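Local coordinates for putative transcriptional regulator protein, LacI family (Rhizobium etli, PDB 3MIZ), which probably acts as a DNA-binding transcriptional regulator of the LacI family, its core built like a periplasmic binding protein, at residues S203-M208 and G231-R236; V227-F232 and P244-A249. All coordinates share one frame; numbering follows the deposited sequence.

Interaction 1: residues S203-M208 and G231-R236; sequences SGNDEM and GFDDFR
D206 at the start of helix 206-217 meets F232, G231 and F235 in the turn that follows strand 228-230, and has the largest area buried of any residue here. Its backbone and its carboxylate both take part. D206 N donates to F232 O over 2.9 Å, with an N-H...O angle of 147°. CG sits beside the backbone N (chi1 -60°), which sends the carboxylate across to the turn, where D206 OD2 accepts from F235 N at 2.8 Å through its anti lone pair. That bond is fairly straight (158°). Alongside it, F235 CB lies 4.1 Å from D206 CB, while the F235 ring meets Y28 edge-to-face and its side chain packs on T237 of the second subunit. F232 adds its CB, 3.5 Å from G204 O, an oxygen that also accepts from R149. The helix start is closed by N205, the N-cap, whose OD1 takes the hydrogen of M208 N at 2.9 Å. A water accepting from E207 N and donating to D233 OD2 spans the two segments. Strands 200-203 and 228-230 are parallel neighbours, so the segments follow the C-terminal ends of a beta-alpha-beta crossover's two strands, the side on which LacI-type regulators generally bind their effectors.

Interaction 2: residues V227-F232 and P244-A249; sequences VSIVGF and PELTTA
F232 and A249 carry the side-chain packing at one end, with the F232 ring laid over the A249 methyl. Traced outward, F232 CB stands 4.5 Å from T248 OG1, and CG, set roughly anti to the backbone N (chi1 -153°), comes 4.2 Å from A249 CB. On one flank CD1 approaches A249 O at 3.8 Å, and CE1 beyond it borders both that oxygen and A249 CB; on the other, CD2 and then CE2 pass over A249 CB, which CZ at the tip also touches. The methyl lies 3.8 Å from the F232 ring centroid and 9° off the normal, a CH-pi contact over the face. The ring also has a cation-pi partner in R149 and touches A119 of helix 115-127. An alanine at F232 would probably open a gap beside A249 CB and leave the R149 guanidinium without its aromatic partner. Further back, G231 N donates to T247 O over 3.0 Å (N-H...O 158°), the single hydrogen bond between the segments, and L246 CD1 reaches I229 O at 3.6 Å. T248 OG1, though 2.9 Å from F232 N, is badly angled for a bond there. With one backbone bond and otherwise apolar or CH-type contacts, the segments appear held largely by close fit, while T247 OG1 is satisfied by the backbone N of R287 and T248 OG1 by the D206 carboxylate.

Overall arrangement
Read from the N terminus, the chain leaves strand 200-203, passes through 203-208 into helix 206-217, and returns along strand 228-230 to 231-236; interaction 1 closes that excursion of 22 residues. Interaction 2 closes a shorter one of 11 residues, holding helix 236-239, when 244-249 comes back beside 227-232. Because 227-232 begins inside the first excursion and runs into its closing segment, while 244-249 lies beyond, the two closures overlap rather than nest. They share G231 and F232, and D233 N to A249 O, at 2.7 Å, is a probable hydrogen bond joining them. Together they tie the five-stranded sheet's edge strand 228-230 to helix 206-217 and to strand 248-250 of a separate three-stranded sheet.

Interaction 1: residues S203-M208 and G231-R236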
ATOM      1  N   SER A 203      15.181   8.494   8.703  1.00 14.87           N
ATOM      2  CA  SER A 203      14.743   7.150   8.370  1.00 13.29           C
ATOM      3  C   SER A 203      14.889   6.902   6.874  1.00 13.52           C
ATOM      4  O   SER A 203      14.545   7.766   6.053  1.00 11.94           O
ATOM      5  CB  SER A 203      13.279   6.969   8.787  1.00 13.73           C
ATOM      6  OG  SER A 203      12.826   5.657   8.506  1.00 15.95           O
ATOM      7  N   GLY A 204      15.389   5.717   6.525  1.00 15.70           N
ATOM      8  CA  GLY A 204      15.562   5.358   5.126  1.00 14.96           C
ATOM      9  C   GLY A 204      14.332   5.761   4.345  1.00 13.32           C
ATOM     10  O   GLY A 204      14.443   6.330   3.259  1.00 15.85           O
ATOM     11  N   ASN A 205      13.163   5.447   4.892  1.00 12.72           N
ATOM     12  CA  ASN A 205      11.888   5.831   4.285  1.00 11.92           C
ATOM     13  C   ASN A 205      10.807   5.946   5.361  1.00 12.59           C
ATOM     14  O   ASN A 205      11.040   5.623   6.532  1.00  9.15           O
ATOM     15  CB  ASN A 205      11.453   4.857   3.174  1.00 11.70           C
ATOM     16  CG  ASN A 205      11.087   3.476   3.691  1.00 15.76           C
ATOM     17  OD1 ASN A 205      10.990   3.246   4.893  1.00 12.04           O
ATOM     18  ND2 ASN A 205      10.875   2.545   2.763  1.00 16.46           N
ATOM     19  N   ASP A 206       9.624   6.408   4.966  1.00 10.78           N
ATOM     20  CA  ASP A 206       8.533   6.594   5.918  1.00 10.25           C
ATOM     21  C   ASP A 206       8.090   5.312   6.614  1.00 12.04           C
ATOM     22  O   ASP A 206       7.824   5.318   7.810  1.00 10.57           O
ATOM     23  CB  ASP A 206       7.324   7.230   5.226  1.00 10.67           C
ATOM     24  CG  ASP A 206       7.644   8.587   4.624  1.00 12.37           C
ATOM     25  OD1 ASP A 206       8.535   9.277   5.149  1.00 14.42           O
ATOM     26  OD2 ASP A 206       6.987   8.971   3.633  1.00 14.74           O
ATOM     27  N   GLU A 207       8.008   4.214   5.866  1.00 10.43           N
ATOM     28  CA  GLU A 207       7.584   2.955   6.442  1.00 12.87           C
ATOM     29  C   GLU A 207       8.435   2.616   7.672  1.00 12.40           C
ATOM     30  O   GLU A 207       7.902   2.278   8.728  1.00 11.42           O
ATOM     31  CB  GLU A 207       7.700   1.841   5.391  1.00 13.82           C
ATOM     32  CG  GLU A 207       6.953   0.593   5.765  1.00 19.30           C
ATOM     33  CD  GLU A 207       6.962  -0.444   4.664  1.00 19.88           C
ATOM     34  OE1 GLU A 207       6.713  -0.071   3.496  1.00 23.43           O
ATOM     35  OE2 GLU A 207       7.208  -1.627   4.972  1.00 21.36           O
HETATM   36  N   MSE A 208       9.753   2.721   7.518  1.00 12.51           N
HETATM   37  CA  MSE A 208      10.708   2.427   8.592  1.00 10.20           C
HETATM   38  C   MSE A 208      10.531   3.345   9.810  1.00 12.15           C
HETATM   39  O   MSE A 208      10.848   2.962  10.948  1.00 13.60           O
HETATM   40  CB  MSE A 208      12.145   2.576   8.063  1.00 14.28           C
HETATM   41  CG  MSE A 208      12.541   1.633   6.931  1.00 15.67           C
HETATM   42 SE   MSE A 208      14.286   2.126   6.188  1.00 24.05          SE
HETATM   43  CE  MSE A 208      15.353   1.614   7.693  1.00 16.71           C
ATOM     44  N   GLY A 231      11.438  11.341   7.488  1.00 11.68           N
ATOM     45  CA  GLY A 231      11.390  10.132   6.680  1.00 12.71           C
ATOM     46  C   GLY A 231      11.669  10.418   5.220  1.00 12.63           C
ATOM     47  O   GLY A 231      12.377  11.369   4.897  1.00 12.69           O
ATOM     48  N   PHE A 232      11.130   9.580   4.335  1.00 13.46           N
ATOM     49  CA  PHE A 232      11.299   9.769   2.905  1.00 12.79           C
ATOM     50  C   PHE A 232      10.214   9.000   2.150  1.00 15.12           C
ATOM     51  O   PHE A 232       9.904   7.855   2.504  1.00 14.83           O
ATOM     52  CB  PHE A 232      12.684   9.281   2.458  1.00 14.55           C
ATOM     53  CG  PHE A 232      13.201   9.975   1.228  1.00 14.97           C
ATOM     54  CD1 PHE A 232      12.539   9.849   0.006  1.00 15.48           C
ATOM     55  CD2 PHE A 232      14.349  10.766   1.292  1.00 15.16           C
ATOM     56  CE1 PHE A 232      13.009  10.501  -1.137  1.00 14.69           C
ATOM     57  CE2 PHE A 232      14.832  11.424   0.154  1.00 15.44           C
ATOM     58  CZ  PHE A 232      14.159  11.290  -1.063  1.00 17.31           C
ATOM     59  N   ASP A 233       9.655   9.656   1.130  1.00 12.54           N
ATOM     60  CA  ASP A 233       8.619   9.130   0.224  1.00 13.39           C
ATOM     61  C   ASP A 233       7.274   9.857   0.282  1.00 12.26           C
ATOM     62  O   ASP A 233       6.607  10.039  -0.732  1.00 13.39           O
ATOM     63  CB  ASP A 233       8.297   7.658   0.505  1.00 15.32           C
ATOM     64  CG  ASP A 233       9.432   6.709   0.176  1.00 16.44           C
ATOM     65  OD1 ASP A 233      10.501   7.142  -0.303  1.00 14.32           O
ATOM     66  OD2 ASP A 233       9.228   5.503   0.421  1.00 18.29           O
ATOM     67  N   ASP A 234       6.899  10.255   1.496  1.00 13.40           N
ATOM     68  CA  ASP A 234       5.598  10.834   1.828  1.00 12.78           C
ATOM     69  C   ASP A 234       4.546   9.788   1.493  1.00 13.30           C
ATOM     70  O   ASP A 234       3.626  10.019   0.702  1.00 12.95           O
ATOM     71  CB  ASP A 234       5.266  12.146   1.111  1.00 12.56           C
ATOM     72  CG  ASP A 234       4.038  12.842   1.743  1.00 19.36           C
ATOM     73  OD1 ASP A 234       3.834  12.687   2.974  1.00 17.59           O
ATOM     74  OD2 ASP A 234       3.282  13.542   1.033  1.00 18.62           O
ATOM     75  N   PHE A 235       4.730   8.614   2.084  1.00 13.13           N
ATOM     76  CA  PHE A 235       3.814   7.489   1.935  1.00 14.89           C
ATOM     77  C   PHE A 235       2.675   7.869   2.876  1.00 16.46           C
ATOM     78  O   PHE A 235       2.773   7.656   4.081  1.00 16.13           O
ATOM     79  CB  PHE A 235       4.515   6.200   2.392  1.00 16.29           C
ATOM     80  CG  PHE A 235       3.651   4.963   2.338  1.00 18.62           C
ATOM     81  CD1 PHE A 235       2.654   4.819   1.380  1.00 21.76           C
ATOM     82  CD2 PHE A 235       3.876   3.918   3.230  1.00 20.79           C
ATOM     83  CE1 PHE A 235       1.892   3.650   1.309  1.00 22.93           C
ATOM     84  CE2 PHE A 235       3.122   2.743   3.167  1.00 23.67           C
ATOM     85  CZ  PHE A 235       2.127   2.610   2.202  1.00 21.94           C
ATOM     86  N   ARG A 236       1.613   8.447   2.312  1.00 16.15           N
ATOM     87  CA  ARG A 236       0.457   8.924   3.073  1.00 20.63           C
ATOM     88  C   ARG A 236      -0.063   8.009   4.183  1.00 19.49           C
ATOM     89  O   ARG A 236      -0.357   8.470   5.284  1.00 17.88           O
ATOM     90  CB  ARG A 236      -0.705   9.261   2.129  1.00 24.37           C
ATOM     91  CG  ARG A 236      -0.345  10.121   0.927  1.00 32.06           C
ATOM     92  CD  ARG A 236       0.159   9.266  -0.234  1.00 36.85           C
ATOM     93  NE  ARG A 236      -0.058   9.917  -1.527  1.00 40.20           N
ATOM     94  CZ  ARG A 236       0.592  11.000  -1.941  1.00 41.75           C
ATOM     95  NH1 ARG A 236       1.512  11.564  -1.169  1.00 44.51           N
ATOM     96  NH2 ARG A 236       0.318  11.523  -3.128  1.00 43.85           N
TER
HETATM   97  O   HOH W   1      15.357  10.287   5.554  1.00 21.33           O
HETATM   98  O   HOH W   2      11.325   4.173  -0.266  1.00 27.26           O
HETATM   99  O   HOH W   3       8.011   4.436   2.901  1.00 16.90           O

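Interaction 2: residues V227-F232 and P244-A249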
ATOM      1  N   VAL A 227      13.970  13.958  20.396  1.00 21.27           N
ATOM      2  CA  VAL A 227      14.656  13.528  19.179  1.00 18.80           C
ATOM      3  C   VAL A 227      13.801  13.831  17.956  1.00 17.81           C
ATOM      4  O   VAL A 227      12.615  13.521  17.935  1.00 19.12           O
ATOM      5  CB  VAL A 227      14.977  12.014  19.210  1.00 18.35           C
ATOM      6  CG1 VAL A 227      13.687  11.199  19.274  1.00 19.69           C
ATOM      7  CG2 VAL A 227      15.796  11.634  17.977  1.00 17.77           C
ATOM      8  N   SER A 228      14.399  14.453  16.946  1.00 16.26           N
ATOM      9  CA  SER A 228      13.677  14.771  15.719  1.00 16.96           C
ATOM     10  C   SER A 228      13.754  13.562  14.791  1.00 17.96           C
ATOM     11  O   SER A 228      14.734  12.823  14.814  1.00 16.57           O
ATOM     12  CB  SER A 228      14.303  15.980  15.019  1.00 17.78           C
ATOM     13  OG  SER A 228      14.115  17.175  15.763  1.00 19.15           O
ATOM     14  N   ILE A 229      12.718  13.355  13.987  1.00 16.14           N
ATOM     15  CA  ILE A 229      12.709  12.237  13.054  1.00 14.49           C
ATOM     16  C   ILE A 229      12.134  12.703  11.727  1.00 14.22           C
ATOM     17  O   ILE A 229      11.117  13.386  11.703  1.00 13.24           O
ATOM     18  CB  ILE A 229      11.851  11.067  13.591  1.00 14.42           C
ATOM     19  CG1 ILE A 229      12.434  10.561  14.921  1.00 11.25           C
ATOM     20  CG2 ILE A 229      11.814   9.931  12.567  1.00 13.33           C
ATOM     21  CD1 ILE A 229      11.598   9.497  15.600  1.00 15.12           C
ATOM     22  N   VAL A 230      12.804  12.367  10.625  1.00 13.84           N
ATOM     23  CA  VAL A 230      12.314  12.724   9.301  1.00 13.10           C
ATOM     24  C   VAL A 230      12.317  11.431   8.480  1.00 13.52           C
ATOM     25  O   VAL A 230      13.078  10.513   8.774  1.00 11.28           O
ATOM     26  CB  VAL A 230      13.197  13.814   8.608  1.00 14.30           C
ATOM     27  CG1 VAL A 230      13.167  15.110   9.444  1.00 16.81           C
ATOM     28  CG2 VAL A 230      14.637  13.326   8.452  1.00 15.66           C
ATOM     29  N   GLY A 231      11.438  11.341   7.488  1.00 11.68           N
ATOM     30  CA  GLY A 231      11.390  10.132   6.680  1.00 12.71           C
ATOM     31  C   GLY A 231      11.669  10.418   5.220  1.00 12.63           C
ATOM     32  O   GLY A 231      12.377  11.369   4.897  1.00 12.69           O
ATOM     33  N   PHE A 232      11.130   9.580   4.335  1.00 13.46           N
ATOM     34  CA  PHE A 232      11.299   9.769   2.905  1.00 12.79           C
ATOM     35  C   PHE A 232      10.214   9.000   2.150  1.00 15.12           C
ATOM     36  O   PHE A 232       9.904   7.855   2.504  1.00 14.83           O
ATOM     37  CB  PHE A 232      12.684   9.281   2.458  1.00 14.55           C
ATOM     38  CG  PHE A 232      13.201   9.975   1.228  1.00 14.97           C
ATOM     39  CD1 PHE A 232      12.539   9.849   0.006  1.00 15.48           C
ATOM     40  CD2 PHE A 232      14.349  10.766   1.292  1.00 15.16           C
ATOM     41  CE1 PHE A 232      13.009  10.501  -1.137  1.00 14.69           C
ATOM     42  CE2 PHE A 232      14.832  11.424   0.154  1.00 15.44           C
ATOM     43  CZ  PHE A 232      14.159  11.290  -1.063  1.00 17.31           C
ATOM     44  N   PRO A 244       3.853  12.956  16.303  1.00 16.68           N
ATOM     45  CA  PRO A 244       3.578  14.087  15.407  1.00 16.01           C
ATOM     46  C   PRO A 244       3.677  13.733  13.928  1.00 16.71           C
ATOM     47  O   PRO A 244       4.353  12.766  13.547  1.00 15.13           O
ATOM     48  CB  PRO A 244       4.637  15.106  15.812  1.00 17.39           C
ATOM     49  CG  PRO A 244       5.803  14.230  16.159  1.00 14.94           C
ATOM     50  CD  PRO A 244       5.149  13.134  16.983  1.00 13.90           C
ATOM     51  N   GLU A 245       2.992  14.520  13.099  1.00 16.91           N
ATOM     52  CA  GLU A 245       3.001  14.324  11.653  1.00 19.03           C
ATOM     53  C   GLU A 245       4.456  14.316  11.180  1.00 15.16           C
ATOM     54  O   GLU A 245       5.232  15.198  11.535  1.00 13.48           O
ATOM     55  CB  GLU A 245       2.233  15.458  10.967  1.00 22.46           C
ATOM     56  CG  GLU A 245       0.737  15.441  11.213  1.00 31.57           C
ATOM     57  CD  GLU A 245       0.049  14.270  10.536  1.00 37.05           C
ATOM     58  OE1 GLU A 245       0.364  13.112  10.882  1.00 38.68           O
ATOM     59  OE2 GLU A 245      -0.807  14.510   9.653  1.00 39.28           O
ATOM     60  N   LEU A 246       4.802  13.327  10.363  1.00 14.65           N
ATOM     61  CA  LEU A 246       6.169  13.150   9.862  1.00 13.94           C
ATOM     62  C   LEU A 246       6.654  14.092   8.761  1.00 11.86           C
ATOM     63  O   LEU A 246       6.060  14.170   7.680  1.00 14.58           O
ATOM     64  CB  LEU A 246       6.338  11.709   9.379  1.00 12.18           C
ATOM     65  CG  LEU A 246       7.738  11.237   8.978  1.00 14.01           C
ATOM     66  CD1 LEU A 246       8.656  11.219  10.194  1.00 14.31           C
ATOM     67  CD2 LEU A 246       7.637   9.842   8.384  1.00 16.34           C
ATOM     68  N   THR A 247       7.745  14.798   9.038  1.00 11.43           N
ATOM     69  CA  THR A 247       8.342  15.691   8.053  1.00 12.02           C
ATOM     70  C   THR A 247       9.111  14.761   7.114  1.00 12.76           C
ATOM     71  O   THR A 247       9.864  13.901   7.566  1.00  9.73           O
ATOM     72  CB  THR A 247       9.266  16.695   8.737  1.00 14.37           C
ATOM     73  OG1 THR A 247       8.457  17.627   9.477  1.00 13.21           O
ATOM     74  CG2 THR A 247      10.110  17.447   7.712  1.00 13.27           C
ATOM     75  N   THR A 248       8.929  14.931   5.809  1.00 13.44           N
ATOM     76  CA  THR A 248       9.560  14.011   4.864  1.00 13.76           C
ATOM     77  C   THR A 248       9.850  14.658   3.512  1.00 15.74           C
ATOM     78  O   THR A 248       9.685  15.865   3.335  1.00 14.53           O
ATOM     79  CB  THR A 248       8.613  12.780   4.674  1.00 13.65           C
ATOM     80  OG1 THR A 248       9.265  11.742   3.935  1.00 13.85           O
ATOM     81  CG2 THR A 248       7.350  13.200   3.931  1.00 13.30           C
ATOM     82  N   ALA A 249      10.309  13.836   2.570  1.00 15.55           N
ATOM     83  CA  ALA A 249      10.594  14.277   1.209  1.00 14.75           C
ATOM     84  C   ALA A 249       9.621  13.466   0.362  1.00 15.68           C
ATOM     85  O   ALA A 249       9.640  12.233   0.390  1.00 15.14           O
ATOM     86  CB  ALA A 249      12.037  13.951   0.836  1.00 17.59           C
TER